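Local coordinates for protein dihydrodipicolinate synthase (Agrobacterium tumefaciens, PDB 3B4U) that probably catalyses the condensation of pyruvate with aspartate semialdehyde in lysine biosynthesis, at residues B[112-124]-B[147-161]. Numbering follows the deposited sequence. Where two conformers were deposited one is given.
Sequences NVSDDGLFAWFSA and VTLSVELVGRLKAAF
Phe119 is a knob set in the hole that Leu153, Arg156, Leu157 and Ala160 form on helix 151-160. With CG anti to the backbone N (chi1 179°), its ring reaches across, meeting the Ala160 methyl edge-on (CZ to CB 3.9 Å). Phe161 lies beside it in a nearly parallel but slipped pair, centroids 5.9 Å apart. Deeper in, branched Leu157 fits between two aromatics, its CD2 touching Phe122 CB at 3.7 Å, while Leu118 CD1 packs on Val147 CG1.

Polar groups flank the apolar contact. Ser150 OG donates to Asp115 OD2 (2.6 Å) while accepting from Leu153 N as N-cap, so one small hydroxyl joins the two helix starts. A water bridges Asp115 OD1 to Thr148 O and Ser150 N. Arg156, bent at chi3 (68°), is long enough to reach Asp116 while its CB stays against the Phe119 ring: both NH1 and NH2 grip Asp116 OD1, NH1 at 2.9 Å, with the carboxylate nearly perpendicular to the guanidinium, one face of which lies, off-centre, over Phe119 CB.

These are neighbouring outer helices of the TIM barrel, crossing at -31°. Phe122 and Leu149 rest on Val138 of strand 136-140, Trp121 packs against helix 84-96, and Val151 and Val154 face helix 175-185.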
# COMPACT_ATOMS: atom_id res chain seq x y z
N ASN B 112 8.69 8.90 0.78
CA ASN B 112 9.32 10.19 1.08
C ASN B 112 8.33 11.34 1.02
O ASN B 112 8.62 12.40 0.48
CB ASN B 112 10.49 10.47 0.13
CG ASN B 112 11.54 9.44 0.25
OD1 ASN B 112 12.15 9.28 1.32
ND2 ASN B 112 11.70 8.65 -0.80
N VAL B 113 7.16 11.13 1.61
CA VAL B 113 6.14 12.15 1.60
C VAL B 113 6.32 13.12 2.77
O VAL B 113 6.87 12.80 3.79
CB VAL B 113 4.73 11.54 1.57
CG1 VAL B 113 4.53 10.71 0.30
CG2 VAL B 113 4.44 10.72 2.84
N SER B 114 5.85 14.34 2.55
CA SER B 114 6.04 15.43 3.50
C SER B 114 4.96 15.45 4.58
O SER B 114 3.85 14.97 4.40
CB SER B 114 6.05 16.77 2.77
OG SER B 114 4.79 17.09 2.27
N ASP B 115 5.27 16.11 5.70
CA ASP B 115 4.28 16.35 6.73
C ASP B 115 3.09 17.12 6.17
O ASP B 115 1.95 16.83 6.51
CB ASP B 115 4.86 17.12 7.91
CG ASP B 115 5.71 16.29 8.82
OD1 ASP B 115 6.16 15.20 8.41
OD2 ASP B 115 5.94 16.74 9.96
N ASP B 116 3.34 18.13 5.32
CA ASP B 116 2.25 18.88 4.75
C ASP B 116 1.32 17.97 3.92
O ASP B 116 0.11 18.07 4.00
CB ASP B 116 2.77 20.03 3.91
CG ASP B 116 3.37 21.16 4.71
OD1 ASP B 116 3.20 21.21 5.95
OD2 ASP B 116 3.99 22.04 4.09
N GLY B 117 1.91 17.11 3.10
CA GLY B 117 1.14 16.17 2.32
C GLY B 117 0.31 15.24 3.18
O GLY B 117 -0.85 14.97 2.90
N LEU B 118 0.91 14.77 4.26
CA LEU B 118 0.19 13.89 5.19
C LEU B 118 -0.95 14.63 5.92
O LEU B 118 -2.04 14.10 6.06
CB LEU B 118 1.16 13.30 6.20
CG LEU B 118 2.12 12.28 5.61
CD1 LEU B 118 3.18 11.95 6.62
CD2 LEU B 118 1.39 10.99 5.14
N PHE B 119 -0.70 15.87 6.36
CA PHE B 119 -1.76 16.64 7.01
C PHE B 119 -2.95 16.76 6.06
O PHE B 119 -4.09 16.56 6.45
CB PHE B 119 -1.26 18.04 7.42
CG PHE B 119 -2.34 18.85 8.07
CD1 PHE B 119 -2.64 18.67 9.40
CD2 PHE B 119 -3.12 19.70 7.32
CE1 PHE B 119 -3.68 19.36 9.98
CE2 PHE B 119 -4.17 20.38 7.88
CZ PHE B 119 -4.46 20.20 9.21
N ALA B 120 -2.67 17.13 4.81
CA ALA B 120 -3.71 17.28 3.83
C ALA B 120 -4.45 15.97 3.58
O ALA B 120 -5.66 15.97 3.38
CB ALA B 120 -3.12 17.82 2.53
N TRP B 121 -3.74 14.85 3.59
CA TRP B 121 -4.38 13.56 3.35
C TRP B 121 -5.34 13.22 4.51
O TRP B 121 -6.50 12.88 4.28
CB TRP B 121 -3.33 12.45 3.24
CG TRP B 121 -3.90 11.13 2.81
CD1 TRP B 121 -4.09 10.73 1.53
CD2 TRP B 121 -4.32 10.06 3.65
NE1 TRP B 121 -4.60 9.46 1.52
CE2 TRP B 121 -4.76 9.03 2.81
CE3 TRP B 121 -4.35 9.86 5.02
CZ2 TRP B 121 -5.19 7.79 3.30
CZ3 TRP B 121 -4.78 8.63 5.52
CH2 TRP B 121 -5.19 7.61 4.64
N PHE B 122 -4.84 13.30 5.75
CA PHE B 122 -5.70 13.02 6.88
C PHE B 122 -6.90 13.97 6.90
O PHE B 122 -8.02 13.55 7.14
CB PHE B 122 -4.91 13.10 8.19
CG PHE B 122 -4.03 11.92 8.48
CD1 PHE B 122 -4.58 10.68 8.80
CD2 PHE B 122 -2.66 12.04 8.41
CE1 PHE B 122 -3.78 9.59 9.06
CE2 PHE B 122 -1.86 10.95 8.68
CZ PHE B 122 -2.41 9.74 9.01
N SER B 123 -6.66 15.25 6.67
CA SER B 123 -7.77 16.20 6.64
C SER B 123 -8.83 15.81 5.61
O SER B 123 -10.02 15.87 5.89
CB SER B 123 -7.26 17.59 6.31
OG SER B 123 -8.35 18.51 6.30
N ALA B 124 -8.39 15.40 4.42
CA ALA B 124 -9.34 15.01 3.38
C ALA B 124 -10.11 13.75 3.75
O ALA B 124 -11.30 13.65 3.49
CB ALA B 124 -8.61 14.81 2.06
N VAL B 147 6.51 5.61 6.38
CA VAL B 147 5.93 6.93 6.62
C VAL B 147 5.92 7.18 8.12
O VAL B 147 5.25 6.52 8.89
CB VAL B 147 4.53 7.05 6.02
CG1 VAL B 147 4.01 8.46 6.28
CG2 VAL B 147 4.54 6.70 4.52
N THR B 148 6.76 8.09 8.55
CA THR B 148 6.77 8.52 9.93
C THR B 148 5.73 9.59 10.14
O THR B 148 5.59 10.47 9.33
CB THR B 148 8.16 9.05 10.28
OG1 THR B 148 9.11 7.97 10.17
CG2 THR B 148 8.20 9.61 11.69
N LEU B 149 5.04 9.51 11.26
CA LEU B 149 4.16 10.58 11.72
C LEU B 149 4.90 11.36 12.79
O LEU B 149 5.02 10.94 13.93
CB LEU B 149 2.83 10.02 12.24
CG LEU B 149 2.09 9.05 11.31
CD1 LEU B 149 0.80 8.58 11.97
CD2 LEU B 149 1.85 9.67 9.95
N SER B 150 5.42 12.51 12.42
CA SER B 150 6.22 13.30 13.33
C SER B 150 5.41 13.82 14.50
O SER B 150 4.18 13.95 14.42
CB SER B 150 6.87 14.47 12.59
OG SER B 150 5.88 15.43 12.26
N VAL B 151 6.09 14.15 15.58
CA VAL B 151 5.44 14.79 16.71
C VAL B 151 4.73 16.06 16.27
O VAL B 151 3.60 16.34 16.67
CB VAL B 151 6.46 15.07 17.85
CG1 VAL B 151 5.80 15.86 18.97
CG2 VAL B 151 7.06 13.74 18.37
N GLU B 152 5.37 16.82 15.38
CA GLU B 152 4.82 18.06 14.87
C GLU B 152 3.52 17.79 14.09
O GLU B 152 2.52 18.51 14.25
CB GLU B 152 5.88 18.75 14.01
CG GLU B 152 7.08 19.28 14.81
CD GLU B 152 8.20 18.26 15.21
OE1 GLU B 152 8.28 17.04 14.86
OE2 GLU B 152 9.09 18.74 15.93
N LEU B 153 3.52 16.76 13.25
CA LEU B 153 2.32 16.40 12.50
C LEU B 153 1.21 16.00 13.45
O LEU B 153 0.07 16.40 13.27
CB LEU B 153 2.64 15.26 11.52
CG LEU B 153 1.40 14.78 10.76
CD1 LEU B 153 0.75 15.87 9.89
CD2 LEU B 153 1.76 13.57 9.92
N VAL B 154 1.52 15.16 14.44
CA VAL B 154 0.51 14.76 15.44
C VAL B 154 -0.09 16.02 16.08
O VAL B 154 -1.30 16.11 16.21
CB VAL B 154 1.08 13.82 16.47
CG1 VAL B 154 0.10 13.60 17.59
CG2 VAL B 154 1.47 12.47 15.83
N GLY B 155 0.74 17.01 16.40
CA GLY B 155 0.23 18.26 17.00
C GLY B 155 -0.70 19.00 16.05
O GLY B 155 -1.71 19.51 16.48
N ARG B 156 -0.36 19.08 14.77
CA ARG B 156 -1.21 19.71 13.78
C ARG B 156 -2.54 19.01 13.67
O ARG B 156 -3.58 19.61 13.54
CB ARG B 156 -0.52 19.84 12.42
CG ARG B 156 0.69 20.77 12.44
CD ARG B 156 1.57 20.61 11.23
NE ARG B 156 0.90 21.08 10.02
CZ ARG B 156 1.41 20.97 8.80
NH1 ARG B 156 2.53 20.29 8.59
NH2 ARG B 156 0.79 21.49 7.77
N LEU B 157 -2.51 17.67 13.67
CA LEU B 157 -3.74 16.89 13.59
C LEU B 157 -4.61 17.08 14.83
O LEU B 157 -5.82 17.24 14.72
CB LEU B 157 -3.41 15.41 13.38
CG LEU B 157 -2.77 15.08 12.03
CD1 LEU B 157 -2.26 13.61 12.04
CD2 LEU B 157 -3.70 15.33 10.90
N LYS B 158 -3.99 17.02 16.00
CA LYS B 158 -4.74 17.20 17.25
C LYS B 158 -5.39 18.57 17.31
O LYS B 158 -6.53 18.70 17.72
CB LYS B 158 -3.79 17.01 18.42
CG LYS B 158 -4.44 17.06 19.77
CD LYS B 158 -3.43 16.86 20.88
CE LYS B 158 -2.79 18.17 21.37
NZ LYS B 158 -1.76 17.87 22.40
N ALA B 159 -4.65 19.60 16.91
CA ALA B 159 -5.16 20.98 16.95
C ALA B 159 -6.33 21.16 16.01
O ALA B 159 -7.31 21.82 16.36
CB ALA B 159 -4.04 21.97 16.62
N ALA B 160 -6.23 20.61 14.79
CA ALA B 160 -7.27 20.81 13.80
C ALA B 160 -8.47 19.92 14.01
O ALA B 160 -9.57 20.25 13.58
CB ALA B 160 -6.71 20.61 12.41
N PHE B 161 -8.27 18.75 14.64
CA PHE B 161 -9.27 17.71 14.66
C PHE B 161 -9.54 17.16 16.04
O PHE B 161 -9.51 15.96 16.27
CB PHE B 161 -8.87 16.59 13.68
CG PHE B 161 -8.66 17.10 12.29
CD1 PHE B 161 -9.72 17.64 11.57
CD2 PHE B 161 -7.41 17.07 11.68
CE1 PHE B 161 -9.54 18.16 10.31
CE2 PHE B 161 -7.22 17.58 10.39
CZ PHE B 161 -8.28 18.14 9.73
O HOH W 1 5.00 13.12 9.60
O HOH W 2 4.39 19.07 10.51